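Local coordinates for protein WZI (Escherichia coli, PDB 2YNK) that probably binds capsular polysaccharide as an outer-membrane beta-barrel lectin and underpins assembly of the group 1 capsule of Escherichia coli, at residues 231-236 and 350-355; 338-343 and 394-399; 379-384 and 424-429. One frame throughout, in Å; residues are numbered along the deposited sequence.

Contact 1: residues 231-236 and 350-355; sequences SRIMQW and DGYYQQ
Tyr352 reaches Ile233 and Gln235 with its ring and hydroxyl, two residues on the same face of strand 226-236; Met234, between them, points the other way. The two backbones stay well apart, with the nearest CA atoms, those of Gln235 and Tyr352, 8.2 Å from each other, so side chains, together with the Gly351 carbonyl, make the contact. Tyr352 is the centre of an inverse gamma turn, closed by a weak bond from Tyr353 N to Gly351 O. From its CB the side chain leaves with CG anti to the backbone N (chi1 -168°), which carries the ring over to the strand. CD1 comes first, its nearest partner on the strand being Gln235 NE2 at 4.3 Å, which lies at the ring edge close to its plane. Next along, CE1 packs on Ile233 CG2 at 3.8 Å, and CZ stands a little farther from the same methyl. At the tip, Tyr352 OH is 3.6 Å from Ile233 CG2 and also close to CG1, while its polar need is met by the carbonyl of Ile161. The side chains of Ile233 and Tyr352 cross at about a right angle. Gln235 stretches out beyond CG until its OE1 is 3.4 Å from Gly351 O; these are two acceptors and do not bond, and the Gly351 carbonyl is taken by Tyr205 OH. Strand 226-236 runs between strands 212-221 and 268-278 of the barrel. Ile213 touches both Ile233 and Gln235, Trp152 of strand 151-152 also packs on Ile233, and the turn of 350-355 probably folds inward to meet this wall.

Contact 2: residues 338-343 and 394-399; sequences RTNYSY and NPENQS
Asn340 and Glu396 mark the closest approach of two irregular loops, their CA atoms 6.7 Å apart, with 394-399 opening in a type I beta turn from Asn394 to Asn397. One link joins two amides: Gln398 NE2 donates to Asn340 OD1 at 2.7 Å, nearly straight (170°), in the carbonyl plane and on a lone pair. The side chains of Asn340 and Gln398 run antiparallel alongside one another, with their amide planes 33° apart. Beside this pair, Glu396 bends at chi2 and lies across Thr339, whose OG1 gives a weak hydrogen bond to Glu396 OE2 at 3.0 Å. Asn340 OD1 also rests 3.8 Å from Glu396 CB. Behind the contact, Asn394 braces the donor loop with both ends of its amide: OD1 accepts from Gln398 N at 2.8 Å, and ND2 donates to Gln398 O at 3.0 Å, so the residue that reaches across is itself held at its backbone. Asn394 ND2 has a further partner in Phe404 O. Polar side chains thus tie the loop following strand 322-331 to the one following strand 383-393, a connection between long loops at one end of a beta-barrel, consistent with its outward-facing mouth.

Contact 3: residues 379-384 and 424-429; sequences EDNQRW and SVRLNT
Asn381 and Arg426 meet across a strand rather than along one: segments 379-384 and 424-429 are separated by strand 408-422, which pairs with both, and the nearest CA atoms, of Arg383 and Asn428, are 9.3 Å apart. Arg426 bridges the gap. With chi1 at -166°, its chain swings away from its own backbone nitrogen and runs extended to NE, bringing the guanidinium up to the backbone of Asn381. There NH2 donates to Asn381 O at 2.7 Å, almost straight (171°), with the oxygen in the guanidinium plane; NH1 adds a weak bond to the same carbonyl. The side-chain amide of Asn381 lies over one face of this guanidinium, nearly parallel to it, with ND2 3.6 Å from Arg426 CZ. At the guanidinium edge, Arg383 CG packs 3.6 Å from Arg426 NH2. Arg383 in turn grips Asn381 side-on, NE and NH2 reaching OD1 at 3.0 and 3.2 Å from opposite faces of the amide, a double hold that should fix its rotation. Asn381 thus accepts from Arg426 at its backbone oxygen and from Arg383 at its side-chain oxygen. The two guanidinium planes are 79° apart, and Arg383 NE comes within 3.8 Å of Arg426 NH2. Carboxylates probably offset these like charges: Asp13 forms a salt bridge with Arg383 NH2, and Asp420 with Arg426 NH1. Arg383 NH1 also bonds Asp9 O, and Arg57 of helix 49-65 touches both Asn381 and Arg383, so this polar cluster faces the N-terminal helices. Trp384 and Leu427, next along their strands, instead touch bound dodecane. Such alternation, polar side chains inward and apolar ones toward the membrane, is characteristic of an outer-membrane beta-barrel wall.

Contacts 1 and 2 are neighbours, their centres about 15 Å apart, and they touch: Tyr352 N probably bonds Tyr343 O at 2.9 Å. Both draw on the long connection between strands 322-331 and 368-377, which gives residues 338-343 to contact 2 and 350-355 to contact 1. Contact 3 lies on the opposite side of the chain's centre, its centre about 36 Å from that of contact 1 and about 39 Å from that of contact 2. Along the chain, contacts 1 and 2 interleave, as do 2 and 3, whereas both segments of contact 1 precede those of contact 3. Strand 383-393 leads from contact 3 to contact 2, so one barrel strand spans from the end near the N-terminal helices to the end that carries the long loops of contact 2.

Contact 1: residues 231-236 and 350-355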
loop_
_atom_site.group_PDB
_atom_site.type_symbol
_atom_site.label_atom_id
_atom_site.label_comp_id
_atom_site.label_asym_id
_atom_site.label_seq_id
_atom_site.Cartn_x
_atom_site.Cartn_y
_atom_site.Cartn_z
ATOM N N SER A 231 1.093 -7.998 -12.638
ATOM C CA SER A 231 -0.207 -8.026 -11.982
ATOM C C SER A 231 -1.351 -7.669 -12.920
ATOM O O SER A 231 -1.201 -6.865 -13.860
ATOM C CB SER A 231 -0.220 -7.126 -10.741
ATOM O OG SER A 231 0.501 -5.926 -10.935
ATOM N N ARG A 232 -2.496 -8.288 -12.646
ATOM C CA ARG A 232 -3.684 -8.125 -13.453
ATOM C C ARG A 232 -4.922 -8.006 -12.552
ATOM O O ARG A 232 -5.027 -8.670 -11.524
ATOM C CB ARG A 232 -3.792 -9.312 -14.408
ATOM C CG ARG A 232 -4.875 -9.209 -15.467
ATOM C CD ARG A 232 -4.729 -10.342 -16.474
ATOM N NE ARG A 232 -6.009 -10.756 -17.059
ATOM C CZ ARG A 232 -6.638 -10.134 -18.059
ATOM N NH1 ARG A 232 -6.134 -9.031 -18.614
ATOM N NH2 ARG A 232 -7.788 -10.619 -18.507
ATOM N N ILE A 233 -5.842 -7.134 -12.945
ATOM C CA ILE A 233 -7.106 -6.919 -12.239
ATOM C C ILE A 233 -8.232 -6.881 -13.255
ATOM O O ILE A 233 -8.094 -6.245 -14.300
ATOM C CB ILE A 233 -7.091 -5.569 -11.492
ATOM C CG1 ILE A 233 -6.589 -5.740 -10.063
ATOM C CG2 ILE A 233 -8.476 -4.950 -11.444
ATOM C CD1 ILE A 233 -7.566 -6.452 -9.155
HETATM N N MSE A 234 -9.344 -7.548 -12.967
HETATM C CA MSE A 234 -10.536 -7.351 -13.791
HETATM C C MSE A 234 -11.720 -6.938 -12.954
HETATM O O MSE A 234 -11.988 -7.495 -11.892
HETATM C CB MSE A 234 -10.864 -8.544 -14.685
HETATM C CG MSE A 234 -10.961 -9.856 -13.936
HETATM SE SE MSE A 234 -11.786 -11.198 -15.121
HETATM C CE MSE A 234 -10.757 -12.721 -14.382
ATOM N N GLN A 235 -12.428 -5.926 -13.443
ATOM C CA GLN A 235 -13.671 -5.462 -12.841
ATOM C C GLN A 235 -14.797 -6.216 -13.540
ATOM O O GLN A 235 -14.977 -6.078 -14.744
ATOM C CB GLN A 235 -13.797 -3.956 -13.042
ATOM C CG GLN A 235 -14.704 -3.240 -12.062
ATOM C CD GLN A 235 -14.557 -1.729 -12.130
ATOM O OE1 GLN A 235 -15.081 -1.003 -11.276
ATOM N NE2 GLN A 235 -13.844 -1.243 -13.144
ATOM N N TRP A 236 -15.546 -7.014 -12.788
ATOM C CA TRP A 236 -16.384 -8.056 -13.372
ATOM C C TRP A 236 -17.601 -8.309 -12.515
ATOM O O TRP A 236 -17.598 -8.014 -11.326
ATOM C CB TRP A 236 -15.525 -9.313 -13.535
ATOM C CG TRP A 236 -16.244 -10.537 -14.044
ATOM C CD1 TRP A 236 -16.458 -10.916 -15.364
ATOM C CD2 TRP A 236 -16.854 -11.596 -13.244
ATOM N NE1 TRP A 236 -17.150 -12.094 -15.429
ATOM C CE2 TRP A 236 -17.420 -12.551 -14.191
ATOM C CE3 TRP A 236 -16.990 -11.834 -11.882
ATOM C CZ2 TRP A 236 -18.088 -13.685 -13.774
ATOM C CZ3 TRP A 236 -17.666 -12.985 -11.468
ATOM C CH2 TRP A 236 -18.201 -13.889 -12.391
ATOM N N ASP A 350 -18.849 4.286 -12.874
ATOM C CA ASP A 350 -18.257 4.965 -11.713
ATOM C C ASP A 350 -16.722 4.887 -11.774
ATOM O O ASP A 350 -16.039 5.441 -10.915
ATOM C CB ASP A 350 -18.723 4.321 -10.401
ATOM C CG ASP A 350 -20.126 4.738 -9.959
ATOM O OD1 ASP A 350 -20.848 5.477 -10.671
ATOM O OD2 ASP A 350 -20.498 4.290 -8.842
ATOM N N GLY A 351 -16.181 4.170 -12.759
ATOM C CA GLY A 351 -14.744 4.125 -12.973
ATOM C C GLY A 351 -14.083 3.166 -12.013
ATOM O O GLY A 351 -14.764 2.408 -11.336
ATOM N N TYR A 352 -12.751 3.210 -11.960
ATOM C CA TYR A 352 -11.946 2.333 -11.095
ATOM C C TYR A 352 -11.811 3.004 -9.715
ATOM O O TYR A 352 -10.712 3.381 -9.281
ATOM C CB TYR A 352 -10.588 2.074 -11.755
ATOM C CG TYR A 352 -9.754 0.964 -11.129
ATOM C CD1 TYR A 352 -10.226 -0.343 -11.076
ATOM C CD2 TYR A 352 -8.481 1.221 -10.621
ATOM C CE1 TYR A 352 -9.474 -1.360 -10.510
ATOM C CE2 TYR A 352 -7.716 0.213 -10.056
ATOM C CZ TYR A 352 -8.217 -1.076 -10.002
ATOM O OH TYR A 352 -7.473 -2.087 -9.444
ATOM N N TYR A 353 -12.968 3.182 -9.062
ATOM C CA TYR A 353 -13.094 3.874 -7.777
ATOM C C TYR A 353 -14.180 3.223 -6.929
ATOM O O TYR A 353 -15.245 2.885 -7.447
ATOM C CB TYR A 353 -13.525 5.329 -7.964
ATOM C CG TYR A 353 -12.600 6.194 -8.769
ATOM C CD1 TYR A 353 -12.578 6.114 -10.150
ATOM C CD2 TYR A 353 -11.787 7.128 -8.158
ATOM C CE1 TYR A 353 -11.751 6.923 -10.910
ATOM C CE2 TYR A 353 -10.950 7.947 -8.903
ATOM C CZ TYR A 353 -10.940 7.840 -10.284
ATOM O OH TYR A 353 -10.112 8.628 -11.047
ATOM N N GLN A 354 -13.922 3.075 -5.627
ATOM C CA GLN A 354 -14.963 2.705 -4.686
ATOM C C GLN A 354 -15.272 3.910 -3.839
ATOM O O GLN A 354 -14.354 4.507 -3.274
ATOM C CB GLN A 354 -14.515 1.580 -3.780
ATOM C CG GLN A 354 -15.623 1.103 -2.863
ATOM C CD GLN A 354 -15.197 -0.019 -1.971
ATOM O OE1 GLN A 354 -15.612 -1.157 -2.155
ATOM N NE2 GLN A 354 -14.362 0.291 -0.998
ATOM N N GLN A 355 -16.559 4.260 -3.760
ATOM C CA GLN A 355 -17.030 5.415 -2.999
ATOM C C GLN A 355 -16.247 6.665 -3.339
ATOM O O GLN A 355 -15.942 7.489 -2.477
ATOM C CB GLN A 355 -17.003 5.116 -1.507
ATOM C CG GLN A 355 -17.887 3.926 -1.172
ATOM C CD GLN A 355 -17.717 3.411 0.232
ATOM O OE1 GLN A 355 -16.611 3.055 0.647
ATOM N NE2 GLN A 355 -18.822 3.322 0.965
#

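Contact 2: residues 338-343 and 394-399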
loop_
_atom_site.group_PDB
_atom_site.type_symbol
_atom_site.label_atom_id
_atom_site.label_comp_id
_atom_site.label_asym_id
_atom_site.label_seq_id
_atom_site.Cartn_x
_atom_site.Cartn_y
_atom_site.Cartn_z
ATOM N N ARG A 338 -2.905 11.776 -23.307
ATOM C CA ARG A 338 -4.357 11.635 -23.455
ATOM C C ARG A 338 -5.021 11.589 -22.080
ATOM O O ARG A 338 -4.501 10.956 -21.156
ATOM C CB ARG A 338 -4.655 10.369 -24.271
ATOM C CG ARG A 338 -6.096 9.891 -24.326
ATOM C CD ARG A 338 -6.161 8.632 -25.183
ATOM N NE ARG A 338 -7.405 7.878 -25.030
ATOM C CZ ARG A 338 -7.606 6.640 -25.493
ATOM N NH1 ARG A 338 -6.646 5.982 -26.146
ATOM N NH2 ARG A 338 -8.779 6.047 -25.293
ATOM N N THR A 339 -6.152 12.281 -21.942
ATOM C CA THR A 339 -6.901 12.290 -20.683
ATOM C C THR A 339 -8.295 11.704 -20.866
ATOM O O THR A 339 -8.696 11.343 -21.971
ATOM C CB THR A 339 -7.030 13.709 -20.086
ATOM O OG1 THR A 339 -8.120 14.400 -20.705
ATOM C CG2 THR A 339 -5.748 14.507 -20.281
ATOM N N ASN A 340 -9.014 11.609 -19.756
ATOM C CA ASN A 340 -10.396 11.131 -19.721
ATOM C C ASN A 340 -10.565 9.652 -20.080
ATOM O O ASN A 340 -11.641 9.233 -20.504
ATOM C CB ASN A 340 -11.302 12.025 -20.598
ATOM C CG ASN A 340 -12.578 12.454 -19.887
ATOM O OD1 ASN A 340 -12.648 12.489 -18.657
ATOM N ND2 ASN A 340 -13.589 12.809 -20.669
ATOM N N TYR A 341 -9.512 8.862 -19.882
ATOM C CA TYR A 341 -9.564 7.409 -20.106
ATOM C C TYR A 341 -8.983 6.581 -18.946
ATOM O O TYR A 341 -9.400 5.446 -18.726
ATOM C CB TYR A 341 -8.850 7.055 -21.408
ATOM C CG TYR A 341 -9.057 5.628 -21.870
ATOM C CD1 TYR A 341 -10.287 5.210 -22.371
ATOM C CD2 TYR A 341 -8.017 4.695 -21.809
ATOM C CE1 TYR A 341 -10.481 3.908 -22.794
ATOM C CE2 TYR A 341 -8.200 3.389 -22.239
ATOM C CZ TYR A 341 -9.434 3.003 -22.733
ATOM O OH TYR A 341 -9.620 1.709 -23.159
ATOM N N SER A 342 -8.028 7.131 -18.203
ATOM C CA SER A 342 -7.459 6.391 -17.070
ATOM C C SER A 342 -8.485 6.261 -15.948
ATOM O O SER A 342 -9.145 7.232 -15.576
ATOM C CB SER A 342 -6.175 7.043 -16.562
ATOM O OG SER A 342 -5.095 6.752 -17.428
ATOM N N TYR A 343 -8.624 5.043 -15.434
ATOM C CA TYR A 343 -9.562 4.740 -14.358
ATOM C C TYR A 343 -11.028 5.045 -14.720
ATOM O O TYR A 343 -11.880 5.194 -13.852
ATOM C CB TYR A 343 -9.136 5.453 -13.067
ATOM C CG TYR A 343 -7.744 5.110 -12.553
ATOM C CD1 TYR A 343 -7.146 3.877 -12.817
ATOM C CD2 TYR A 343 -7.047 6.011 -11.759
ATOM C CE1 TYR A 343 -5.890 3.571 -12.318
ATOM C CE2 TYR A 343 -5.790 5.713 -11.257
ATOM C CZ TYR A 343 -5.215 4.493 -11.536
ATOM O OH TYR A 343 -3.965 4.196 -11.028
ATOM N N ASN A 394 -6.809 15.704 -11.681
ATOM C CA ASN A 394 -8.144 15.761 -12.297
ATOM C C ASN A 394 -8.382 16.930 -13.282
ATOM O O ASN A 394 -9.342 17.696 -13.146
ATOM C CB ASN A 394 -9.227 15.717 -11.206
ATOM C CG ASN A 394 -10.594 15.313 -11.749
ATOM O OD1 ASN A 394 -10.766 15.123 -12.957
ATOM N ND2 ASN A 394 -11.579 15.192 -10.860
ATOM N N PRO A 395 -7.527 17.044 -14.308
ATOM C CA PRO A 395 -7.630 18.154 -15.257
ATOM C C PRO A 395 -8.986 18.250 -15.977
ATOM O O PRO A 395 -9.357 19.334 -16.421
ATOM C CB PRO A 395 -6.506 17.860 -16.256
ATOM C CG PRO A 395 -6.312 16.391 -16.182
ATOM C CD PRO A 395 -6.543 16.040 -14.744
ATOM N N GLU A 396 -9.704 17.131 -16.082
ATOM C CA GLU A 396 -11.027 17.082 -16.718
ATOM C C GLU A 396 -12.198 17.211 -15.736
ATOM O O GLU A 396 -13.342 16.964 -16.114
ATOM C CB GLU A 396 -11.177 15.771 -17.511
ATOM C CG GLU A 396 -10.174 15.600 -18.644
ATOM C CD GLU A 396 -10.235 16.736 -19.651
ATOM O OE1 GLU A 396 -11.355 17.201 -19.970
ATOM O OE2 GLU A 396 -9.159 17.177 -20.113
ATOM N N ASN A 397 -11.917 17.601 -14.495
ATOM C CA ASN A 397 -12.942 17.749 -13.449
ATOM C C ASN A 397 -13.965 16.616 -13.421
ATOM O O ASN A 397 -15.165 16.852 -13.344
ATOM C CB ASN A 397 -13.640 19.104 -13.559
ATOM C CG ASN A 397 -12.707 20.261 -13.277
ATOM O OD1 ASN A 397 -12.684 20.801 -12.177
ATOM N ND2 ASN A 397 -11.923 20.641 -14.267
ATOM N N GLN A 398 -13.460 15.389 -13.466
ATOM C CA GLN A 398 -14.281 14.184 -13.479
ATOM C C GLN A 398 -14.973 13.984 -12.137
ATOM O O GLN A 398 -14.315 13.914 -11.097
ATOM C CB GLN A 398 -13.423 12.938 -13.772
ATOM C CG GLN A 398 -12.552 13.022 -15.020
ATOM C CD GLN A 398 -11.638 11.827 -15.209
ATOM O OE1 GLN A 398 -11.049 11.298 -14.252
ATOM N NE2 GLN A 398 -11.496 11.399 -16.453
ATOM N N SER A 399 -16.300 13.872 -12.171
ATOM C CA SER A 399 -17.087 13.554 -10.980
ATOM C C SER A 399 -16.733 12.190 -10.338
ATOM O O SER A 399 -16.877 12.020 -9.130
ATOM C CB SER A 399 -18.559 13.560 -11.337
ATOM O OG SER A 399 -18.822 12.579 -12.332
#

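Contact 3: residues 379-384 and 424-429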
loop_
_atom_site.group_PDB
_atom_site.type_symbol
_atom_site.label_atom_id
_atom_site.label_comp_id
_atom_site.label_asym_id
_atom_site.label_seq_id
_atom_site.Cartn_x
_atom_site.Cartn_y
_atom_site.Cartn_z
ATOM N N GLU A 379 17.633 5.922 17.379
ATOM C CA GLU A 379 17.816 4.712 18.193
ATOM C C GLU A 379 16.622 4.550 19.133
ATOM O O GLU A 379 16.051 3.478 19.271
ATOM C CB GLU A 379 19.119 4.870 18.990
ATOM C CG GLU A 379 19.433 3.773 19.987
ATOM C CD GLU A 379 20.859 3.863 20.493
ATOM O OE1 GLU A 379 21.456 4.967 20.407
ATOM O OE2 GLU A 379 21.386 2.829 20.969
ATOM N N ASP A 380 16.278 5.663 19.768
ATOM C CA ASP A 380 15.028 5.895 20.502
ATOM C C ASP A 380 13.723 5.466 19.786
ATOM O O ASP A 380 12.708 5.233 20.436
ATOM C CB ASP A 380 14.963 7.409 20.773
ATOM C CG ASP A 380 14.004 7.777 21.865
ATOM O OD1 ASP A 380 13.463 6.869 22.522
ATOM O OD2 ASP A 380 13.798 8.993 22.074
ATOM N N ASN A 381 13.758 5.383 18.455
ATOM C CA ASN A 381 12.579 5.168 17.618
ATOM C C ASN A 381 11.645 6.377 17.546
ATOM O O ASN A 381 10.444 6.218 17.391
ATOM C CB ASN A 381 11.791 3.935 18.049
ATOM C CG ASN A 381 10.793 3.477 16.994
ATOM O OD1 ASN A 381 10.976 3.695 15.794
ATOM N ND2 ASN A 381 9.738 2.826 17.441
ATOM N N GLN A 382 12.195 7.580 17.679
ATOM C CA GLN A 382 11.499 8.778 17.252
ATOM C C GLN A 382 11.728 8.874 15.754
ATOM O O GLN A 382 12.800 8.514 15.281
ATOM C CB GLN A 382 12.061 10.014 17.939
ATOM C CG GLN A 382 11.710 10.117 19.405
ATOM C CD GLN A 382 12.251 11.387 20.025
ATOM O OE1 GLN A 382 11.932 12.492 19.582
ATOM N NE2 GLN A 382 13.087 11.239 21.051
ATOM N N ARG A 383 10.738 9.344 15.000
ATOM C CA ARG A 383 10.896 9.444 13.553
ATOM C C ARG A 383 10.459 10.806 13.041
ATOM O O ARG A 383 9.281 11.147 13.117
ATOM C CB ARG A 383 10.102 8.355 12.843
ATOM C CG ARG A 383 10.074 7.022 13.561
ATOM C CD ARG A 383 9.545 5.926 12.657
ATOM N NE ARG A 383 9.879 4.605 13.168
ATOM C CZ ARG A 383 9.902 3.487 12.447
ATOM N NH1 ARG A 383 9.602 3.482 11.151
ATOM N NH2 ARG A 383 10.250 2.349 13.038
ATOM N N TRP A 384 11.414 11.576 12.525
ATOM C CA TRP A 384 11.138 12.873 11.933
ATOM C C TRP A 384 11.063 12.735 10.456
ATOM O O TRP A 384 11.885 12.052 9.865
ATOM C CB TRP A 384 12.249 13.833 12.261
ATOM C CG TRP A 384 12.505 13.882 13.727
ATOM C CD1 TRP A 384 13.355 13.072 14.468
ATOM C CD2 TRP A 384 11.891 14.785 14.697
ATOM N NE1 TRP A 384 13.311 13.406 15.794
ATOM C CE2 TRP A 384 12.455 14.427 16.000
ATOM C CE3 TRP A 384 10.961 15.808 14.623
ATOM C CZ2 TRP A 384 12.089 15.084 17.161
ATOM C CZ3 TRP A 384 10.599 16.463 15.802
ATOM C CH2 TRP A 384 11.150 16.106 17.039
ATOM N N SER A 424 4.368 1.830 25.997
ATOM C CA SER A 424 4.169 1.361 24.624
ATOM C C SER A 424 3.155 2.205 23.823
ATOM O O SER A 424 2.869 1.905 22.661
ATOM C CB SER A 424 3.725 -0.099 24.652
ATOM O OG SER A 424 4.054 -0.744 23.437
ATOM N N VAL A 425 2.625 3.258 24.439
ATOM C CA VAL A 425 1.640 4.105 23.785
ATOM C C VAL A 425 2.331 5.047 22.805
ATOM O O VAL A 425 3.064 5.945 23.222
ATOM C CB VAL A 425 0.838 4.951 24.795
ATOM C CG1 VAL A 425 -0.279 5.701 24.072
ATOM C CG2 VAL A 425 0.268 4.083 25.913
ATOM N N ARG A 426 2.079 4.847 21.509
ATOM C CA ARG A 426 2.731 5.628 20.449
ATOM C C ARG A 426 1.814 6.674 19.822
ATOM O O ARG A 426 0.640 6.431 19.564
ATOM C CB ARG A 426 3.262 4.712 19.345
ATOM C CG ARG A 426 4.227 5.400 18.390
ATOM C CD ARG A 426 4.858 4.413 17.429
ATOM N NE ARG A 426 5.937 4.997 16.624
ATOM C CZ ARG A 426 7.165 5.260 17.067
ATOM N NH1 ARG A 426 7.488 5.038 18.329
ATOM N NH2 ARG A 426 8.072 5.782 16.256
ATOM N N LEU A 427 2.412 7.821 19.539
ATOM C CA LEU A 427 1.735 8.997 19.052
ATOM C C LEU A 427 2.297 9.349 17.671
ATOM O O LEU A 427 3.507 9.285 17.467
ATOM C CB LEU A 427 1.998 10.125 20.049
ATOM C CG LEU A 427 1.267 11.460 19.939
ATOM C CD1 LEU A 427 -0.241 11.281 20.067
ATOM C CD2 LEU A 427 1.801 12.400 21.008
ATOM N N ASN A 428 1.421 9.713 16.731
ATOM C CA ASN A 428 1.822 10.045 15.352
ATOM C C ASN A 428 1.231 11.363 14.915
ATOM O O ASN A 428 0.033 11.448 14.687
ATOM C CB ASN A 428 1.366 8.958 14.367
ATOM C CG ASN A 428 2.418 7.879 14.156
ATOM O OD1 ASN A 428 2.968 7.321 15.118
ATOM N ND2 ASN A 428 2.701 7.574 12.895
ATOM N N THR A 429 2.063 12.385 14.774
ATOM C CA THR A 429 1.580 13.704 14.372
ATOM C C THR A 429 1.968 14.067 12.948
ATOM O O THR A 429 2.898 13.510 12.371
ATOM C CB THR A 429 2.112 14.790 15.314
ATOM O OG1 THR A 429 3.516 14.580 15.542
ATOM C CG2 THR A 429 1.360 14.741 16.643
#